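Local coordinates for protein cytochrome c (Pseudomonas aeruginosa, PDB 6RTE) that acts as the dihydro-heme d1 dehydrogenase NirN in heme d1 biosynthesis, and combines a heme c-bearing cytochrome part with an eight-bladed beta-propeller, at residues A[42-45]-A[46-50]; A[90-93]-A[94-97]. One frame throughout, in Å; residues are numbered along the deposited sequence.

Both interactions lie in the small cytochrome c part of the chain and touch the same heme c. Interaction 1 bonds it covalently through Cys47 and Cys50. Interaction 2 packs Phe92 of the loop before helix 98-109 against it. Their centres are about 13 Å apart. They meet where His46 O lies 3.9 Å from Phe92 CZ, a packing contact. This meeting point is beside heme CHC, the meso carbon between the two pyrroles that carry the thioether links. Helix 98-109 is a shared neighbour, since Leu104 touches Leu42 and Cys47 of interaction 1 and Leu96 of interaction 2.

Interaction 1. Residues A[42-45]-A[46-50]; sequences LYRQ and HCQAC. With HEC (heme c), chain C.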
loop_
_atom_site.group_PDB
_atom_site.type_symbol
_atom_site.label_atom_id
_atom_site.label_comp_id
_atom_site.label_asym_id
_atom_site.label_seq_id
_atom_site.Cartn_x
_atom_site.Cartn_y
_atom_site.Cartn_z
ATOM N N LEU A 42 -8.761 24.231 23.271
ATOM C CA LEU A 42 -7.342 24.291 22.948
ATOM C C LEU A 42 -7.111 24.007 21.465
ATOM O O LEU A 42 -6.249 24.630 20.834
ATOM C CB LEU A 42 -6.561 23.304 23.812
ATOM C CG LEU A 42 -6.446 23.652 25.305
ATOM C CD1 LEU A 42 -5.841 22.503 26.103
ATOM C CD2 LEU A 42 -5.623 24.915 25.507
ATOM N N TYR A 43 -7.884 23.079 20.894
ATOM C CA TYR A 43 -7.680 22.709 19.489
ATOM C C TYR A 43 -8.018 23.875 18.562
ATOM O O TYR A 43 -7.236 24.217 17.665
ATOM C CB TYR A 43 -8.513 21.470 19.143
ATOM C CG TYR A 43 -8.357 21.046 17.704
ATOM C CD1 TYR A 43 -7.349 20.170 17.320
ATOM C CD2 TYR A 43 -9.201 21.544 16.721
ATOM C CE1 TYR A 43 -7.194 19.798 15.998
ATOM C CE2 TYR A 43 -9.050 21.181 15.404
ATOM C CZ TYR A 43 -8.044 20.307 15.049
ATOM O OH TYR A 43 -7.898 19.954 13.736
ATOM N N ARG A 44 -9.177 24.506 18.766
ATOM C CA ARG A 44 -9.546 25.655 17.943
ATOM C C ARG A 44 -8.477 26.742 17.995
ATOM O O ARG A 44 -8.061 27.271 16.959
ATOM C CB ARG A 44 -10.894 26.214 18.393
ATOM C CG ARG A 44 -12.093 25.530 17.762
ATOM C CD ARG A 44 -13.360 26.348 17.954
ATOM N NE ARG A 44 -13.811 26.331 19.343
ATOM C CZ ARG A 44 -14.670 25.449 19.845
ATOM N NH1 ARG A 44 -15.190 24.499 19.074
ATOM N NH2 ARG A 44 -15.016 25.517 21.123
ATOM N N GLN A 45 -8.008 27.078 19.200
ATOM C CA GLN A 45 -7.070 28.185 19.343
ATOM C C GLN A 45 -5.729 27.881 18.685
ATOM O O GLN A 45 -5.168 28.740 17.993
ATOM C CB GLN A 45 -6.875 28.515 20.826
ATOM C CG GLN A 45 -5.772 29.532 21.111
ATOM C CD GLN A 45 -6.027 30.881 20.461
ATOM O OE1 GLN A 45 -7.163 31.215 20.120
ATOM N NE2 GLN A 45 -4.966 31.664 20.286
ATOM N N HIS A 46 -5.196 26.670 18.887
ATOM C CA HIS A 46 -3.810 26.386 18.544
ATOM C C HIS A 46 -3.618 25.470 17.342
ATOM O O HIS A 46 -2.525 25.462 16.769
ATOM C CB HIS A 46 -3.087 25.739 19.738
ATOM C CG HIS A 46 -3.068 26.591 20.967
ATOM N ND1 HIS A 46 -2.049 27.478 21.239
ATOM C CD2 HIS A 46 -3.940 26.689 21.996
ATOM C CE1 HIS A 46 -2.297 28.087 22.384
ATOM N NE2 HIS A 46 -3.439 27.626 22.863
ATOM N N CYS A 47 -4.625 24.702 16.961
ATOM C CA CYS A 47 -4.420 23.592 16.032
ATOM C C CYS A 47 -5.284 23.675 14.787
ATOM O O CYS A 47 -4.817 23.333 13.698
ATOM C CB CYS A 47 -4.710 22.268 16.755
ATOM S SG CYS A 47 -4.043 22.191 18.453
ATOM N N GLN A 48 -6.532 24.128 14.926
ATOM C CA GLN A 48 -7.481 24.092 13.824
ATOM C C GLN A 48 -6.969 24.821 12.589
ATOM O O GLN A 48 -7.392 24.502 11.469
ATOM C CB GLN A 48 -8.810 24.689 14.276
ATOM C CG GLN A 48 -9.760 24.996 13.141
ATOM C CD GLN A 48 -11.198 25.032 13.596
ATOM O OE1 GLN A 48 -11.533 24.534 14.671
ATOM N NE2 GLN A 48 -12.064 25.620 12.778
ATOM N N ALA A 49 -6.064 25.789 12.764
ATOM C CA ALA A 49 -5.566 26.564 11.633
ATOM C C ALA A 49 -5.005 25.658 10.546
ATOM O O ALA A 49 -5.206 25.909 9.351
ATOM C CB ALA A 49 -4.494 27.552 12.098
ATOM N N CYS A 50 -4.302 24.600 10.941
ATOM C CA CYS A 50 -3.622 23.712 10.005
ATOM C C CYS A 50 -4.270 22.346 9.887
ATOM O O CYS A 50 -4.327 21.787 8.789
ATOM C CB CYS A 50 -2.163 23.520 10.425
ATOM S SG CYS A 50 -1.171 25.019 10.459
HETATM FE FE HEC C . 0.261 19.623 13.903
HETATM C CHA HEC C . 1.637 16.861 12.551
HETATM C CHB HEC C . -0.982 17.766 16.527
HETATM C CHC HEC C . -0.851 22.528 15.482
HETATM C CHD HEC C . 0.959 21.435 11.144
HETATM N NA HEC C . 0.313 17.706 14.450
HETATM C C1A HEC C . 0.946 16.720 13.732
HETATM C C2A HEC C . 0.785 15.481 14.399
HETATM C C3A HEC C . 0.057 15.732 15.515
HETATM C C4A HEC C . -0.247 17.116 15.548
HETATM C CMA HEC C . -0.365 14.709 16.526
HETATM C CAA HEC C . 1.321 14.138 13.950
HETATM C CBA HEC C . 0.293 13.499 13.000
HETATM C CGA HEC C . 0.697 12.192 12.365
HETATM O O1A HEC C . -0.033 11.692 11.472
HETATM O O2A HEC C . 1.735 11.608 12.697
HETATM N NB HEC C . -0.746 20.058 15.692
HETATM C C1B HEC C . -1.150 19.160 16.585
HETATM C C2B HEC C . -1.806 19.824 17.663
HETATM C C3B HEC C . -1.778 21.167 17.404
HETATM C C4B HEC C . -1.079 21.293 16.106
HETATM C CMB HEC C . -2.405 19.150 18.862
HETATM C CAB HEC C . -2.263 22.350 18.172
HETATM C CBB HEC C . -1.960 22.151 19.657
HETATM N NC HEC C . 0.083 21.646 13.422
HETATM C C1C HEC C . -0.392 22.665 14.176
HETATM C C2C HEC C . -0.324 23.855 13.421
HETATM C C3C HEC C . 0.210 23.547 12.177
HETATM C C4C HEC C . 0.443 22.139 12.194
HETATM C CMC HEC C . -0.766 25.191 13.938
HETATM C CAC HEC C . 0.474 24.367 10.976
HETATM C CBC HEC C . 1.553 25.443 10.999
HETATM N ND HEC C . 1.100 19.243 12.244
HETATM C C1D HEC C . 1.303 20.089 11.232
HETATM C C2D HEC C . 1.985 19.411 10.122
HETATM C C3D HEC C . 2.183 18.146 10.503
HETATM C C4D HEC C . 1.604 18.052 11.847
HETATM C CMD HEC C . 2.390 20.026 8.808
HETATM C CAD HEC C . 2.835 17.050 9.696
HETATM C CBD HEC C . 4.352 17.037 9.901
HETATM C CGD HEC C . 5.043 15.945 9.118
HETATM O O1D HEC C . 5.351 16.145 7.934
HETATM O O2D HEC C . 5.318 14.849 9.628
HETATM O O HOH W 1 -2.888 28.520 15.665
#
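The Tyr43 ring carries Cys47 CB and the backbone N of Gln48 over one face. Cys47 CB is 3.4 Å from Tyr43 CD1, while Cys47 SG approaches the same ring obliquely, as a sulfur-aromatic contact. With chi1 at 179°, Tyr43 CG stands opposite the backbone N and the ring lies against Cys47 and Gln48. Its hydroxyl is hydrogen-bonded to Gly52 O. The His46 ring has Gln45 CG over one face, in a CH-pi contact 3.7 Å from the ring centroid. Gln45 CG points away from its own backbone N and to the side of the carbonyl carbon (chi1 172°), which sets it over the imidazole. Leu42 O sits at the edge of the imidazole, in its plane, 3.3 Å from His46 CD2.

The backbone closes the end of the helix. His46 N donates to Leu42 O at 3.0 Å. Tyr43 O accepts two bonds, from Cys47 N at 2.7 Å and from Gln48 N at 2.8 Å. These donors reach it from opposite faces of the carbonyl plane. On the outer side, Arg44 and Gln48 run side by side, with Gln48 OE1 against Arg44 CG. The guanidinium of Arg44 turns to a salt bridge with Glu40.

Cys47 SG is bonded to heme CAB at 1.8 Å, and Cys50 SG is bonded to heme CAC at 1.8 Å. Cys47, Gln48, Ala49 and Cys50 are the first four residues of the CXXCH heme-attachment motif, set at the end of the N-terminal helix as in c-type cytochromes.

Interaction 2. Residues A[90-93]-A[94-97]; sequences AGFA and GQLD. With HEC (heme c), chain C.
Phe92 and the two residues Gln95 and Leu96 are joined first by hydrogen bonds. Phe92 O accepts from both backbone amides, at 2.8 Å from Gln95 N and 3.1 Å from Leu96 N. Leu96 N comes almost straight in line with the carbonyl. Gln95 N approaches from above the carbonyl plane, 55° out of it. The Gln95 bond closes a beta-turn over 92-95, and the Leu96 bond an overlapping alpha-turn over 92-96. Asp97, at the N-cap of helix 98-109, accepts a hydrogen bond from Ala100 N at OD1.

Water 2 adds a second polar link. It donates to Gly91 O and to Gln95 OE1, and it accepts from Gly94 N at 2.6 Å. The Gln95 chain bends at chi2 (88°), which folds its amide back over the turn. Gln95 NE2 meets the Phe92 ring obliquely, 3.7 Å from Phe92 CD2, with amide and ring planes 37° apart.

The apolar contacts lie on the heme side. Phe92 CB packs 3.9 Å from Leu96 CD2. The Phe92 ring carries heme CBB over the centre of one face, and its CZ is 3.6 Å from heme CHC. Leu96 also packs on Ala101 and Leu104 of helix 98-109.

Backbone bonds and one water hold these turns, and the phenyl ring offers the heme a hydrocarbon surface, consistent with a nonpolar setting for that edge of the porphyrin.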
loop_
_atom_site.group_PDB
_atom_site.type_symbol
_atom_site.label_atom_id
_atom_site.label_comp_id
_atom_site.label_asym_id
_atom_site.label_seq_id
_atom_site.Cartn_x
_atom_site.Cartn_y
_atom_site.Cartn_z
ATOM N N ALA A 90 5.672 22.407 14.608
ATOM C CA ALA A 90 6.539 22.894 15.667
ATOM C C ALA A 90 5.975 22.515 17.035
ATOM O O ALA A 90 4.805 22.152 17.178
ATOM C CB ALA A 90 6.711 24.408 15.570
ATOM N N GLY A 91 6.833 22.611 18.050
ATOM C CA GLY A 91 6.423 22.276 19.395
ATOM C C GLY A 91 5.652 23.401 20.063
ATOM O O GLY A 91 5.800 24.580 19.738
ATOM N N PHE A 92 4.813 23.016 21.025
ATOM C CA PHE A 92 3.978 23.955 21.756
ATOM C C PHE A 92 4.266 23.926 23.252
ATOM O O PHE A 92 3.487 24.486 24.035
ATOM C CB PHE A 92 2.495 23.655 21.504
ATOM C CG PHE A 92 2.031 24.006 20.116
ATOM C CD1 PHE A 92 2.223 23.129 19.061
ATOM C CD2 PHE A 92 1.395 25.211 19.871
ATOM C CE1 PHE A 92 1.800 23.450 17.786
ATOM C CE2 PHE A 92 0.964 25.539 18.598
ATOM C CZ PHE A 92 1.166 24.658 17.555
ATOM N N ALA A 93 5.354 23.278 23.669
ATOM C CA ALA A 93 5.687 23.206 25.089
ATOM C C ALA A 93 5.663 24.589 25.731
ATOM O O ALA A 93 5.233 24.744 26.883
ATOM C CB ALA A 93 7.060 22.556 25.269
ATOM N N GLY A 94 6.119 25.606 25.001
ATOM C CA GLY A 94 6.142 26.957 25.530
ATOM C C GLY A 94 4.785 27.623 25.619
ATOM O O GLY A 94 4.665 28.645 26.305
ATOM N N GLN A 95 3.767 27.071 24.956
ATOM C CA GLN A 95 2.440 27.670 24.945
ATOM C C GLN A 95 1.438 26.956 25.844
ATOM O O GLN A 95 0.434 27.569 26.223
ATOM C CB GLN A 95 1.869 27.692 23.517
ATOM C CG GLN A 95 2.571 28.642 22.562
ATOM C CD GLN A 95 3.754 28.004 21.859
ATOM O OE1 GLN A 95 4.689 27.521 22.501
ATOM N NE2 GLN A 95 3.717 27.996 20.533
ATOM N N LEU A 96 1.667 25.687 26.184
ATOM C CA LEU A 96 0.699 24.935 26.970
ATOM C C LEU A 96 1.420 23.971 27.902
ATOM O O LEU A 96 2.496 23.456 27.579
ATOM C CB LEU A 96 -0.283 24.188 26.058
ATOM C CG LEU A 96 0.290 23.342 24.921
ATOM C CD1 LEU A 96 0.609 21.939 25.406
ATOM C CD2 LEU A 96 -0.680 23.299 23.750
ATOM N N ASP A 97 0.808 23.733 29.069
ATOM C CA ASP A 97 1.417 22.944 30.127
ATOM C C ASP A 97 1.021 21.471 30.001
ATOM O O ASP A 97 0.371 21.054 29.037
ATOM C CB ASP A 97 1.033 23.506 31.501
ATOM C CG ASP A 97 -0.470 23.702 31.666
ATOM O OD1 ASP A 97 -1.257 22.831 31.232
ATOM O OD2 ASP A 97 -0.861 24.733 32.255
HETATM FE FE HEC C . 0.261 19.623 13.903
HETATM C CHA HEC C . 1.637 16.861 12.551
HETATM C CHB HEC C . -0.982 17.766 16.527
HETATM C CHC HEC C . -0.851 22.528 15.482
HETATM C CHD HEC C . 0.959 21.435 11.144
HETATM N NA HEC C . 0.313 17.706 14.450
HETATM C C1A HEC C . 0.946 16.720 13.732
HETATM C C2A HEC C . 0.785 15.481 14.399
HETATM C C3A HEC C . 0.057 15.732 15.515
HETATM C C4A HEC C . -0.247 17.116 15.548
HETATM C CMA HEC C . -0.365 14.709 16.526
HETATM C CAA HEC C . 1.321 14.138 13.950
HETATM C CBA HEC C . 0.293 13.499 13.000
HETATM C CGA HEC C . 0.697 12.192 12.365
HETATM O O1A HEC C . -0.033 11.692 11.472
HETATM O O2A HEC C . 1.735 11.608 12.697
HETATM N NB HEC C . -0.746 20.058 15.692
HETATM C C1B HEC C . -1.150 19.160 16.585
HETATM C C2B HEC C . -1.806 19.824 17.663
HETATM C C3B HEC C . -1.778 21.167 17.404
HETATM C C4B HEC C . -1.079 21.293 16.106
HETATM C CMB HEC C . -2.405 19.150 18.862
HETATM C CAB HEC C . -2.263 22.350 18.172
HETATM C CBB HEC C . -1.960 22.151 19.657
HETATM N NC HEC C . 0.083 21.646 13.422
HETATM C C1C HEC C . -0.392 22.665 14.176
HETATM C C2C HEC C . -0.324 23.855 13.421
HETATM C C3C HEC C . 0.210 23.547 12.177
HETATM C C4C HEC C . 0.443 22.139 12.194
HETATM C CMC HEC C . -0.766 25.191 13.938
HETATM C CAC HEC C . 0.474 24.367 10.976
HETATM C CBC HEC C . 1.553 25.443 10.999
HETATM N ND HEC C . 1.100 19.243 12.244
HETATM C C1D HEC C . 1.303 20.089 11.232
HETATM C C2D HEC C . 1.985 19.411 10.122
HETATM C C3D HEC C . 2.183 18.146 10.503
HETATM C C4D HEC C . 1.604 18.052 11.847
HETATM C CMD HEC C . 2.390 20.026 8.808
HETATM C CAD HEC C . 2.835 17.050 9.696
HETATM C CBD HEC C . 4.352 17.037 9.901
HETATM C CGD HEC C . 5.043 15.945 9.118
HETATM O O1D HEC C . 5.351 16.145 7.934
HETATM O O2D HEC C . 5.318 14.849 9.628
HETATM O O HOH W 2 6.726 25.992 22.525
#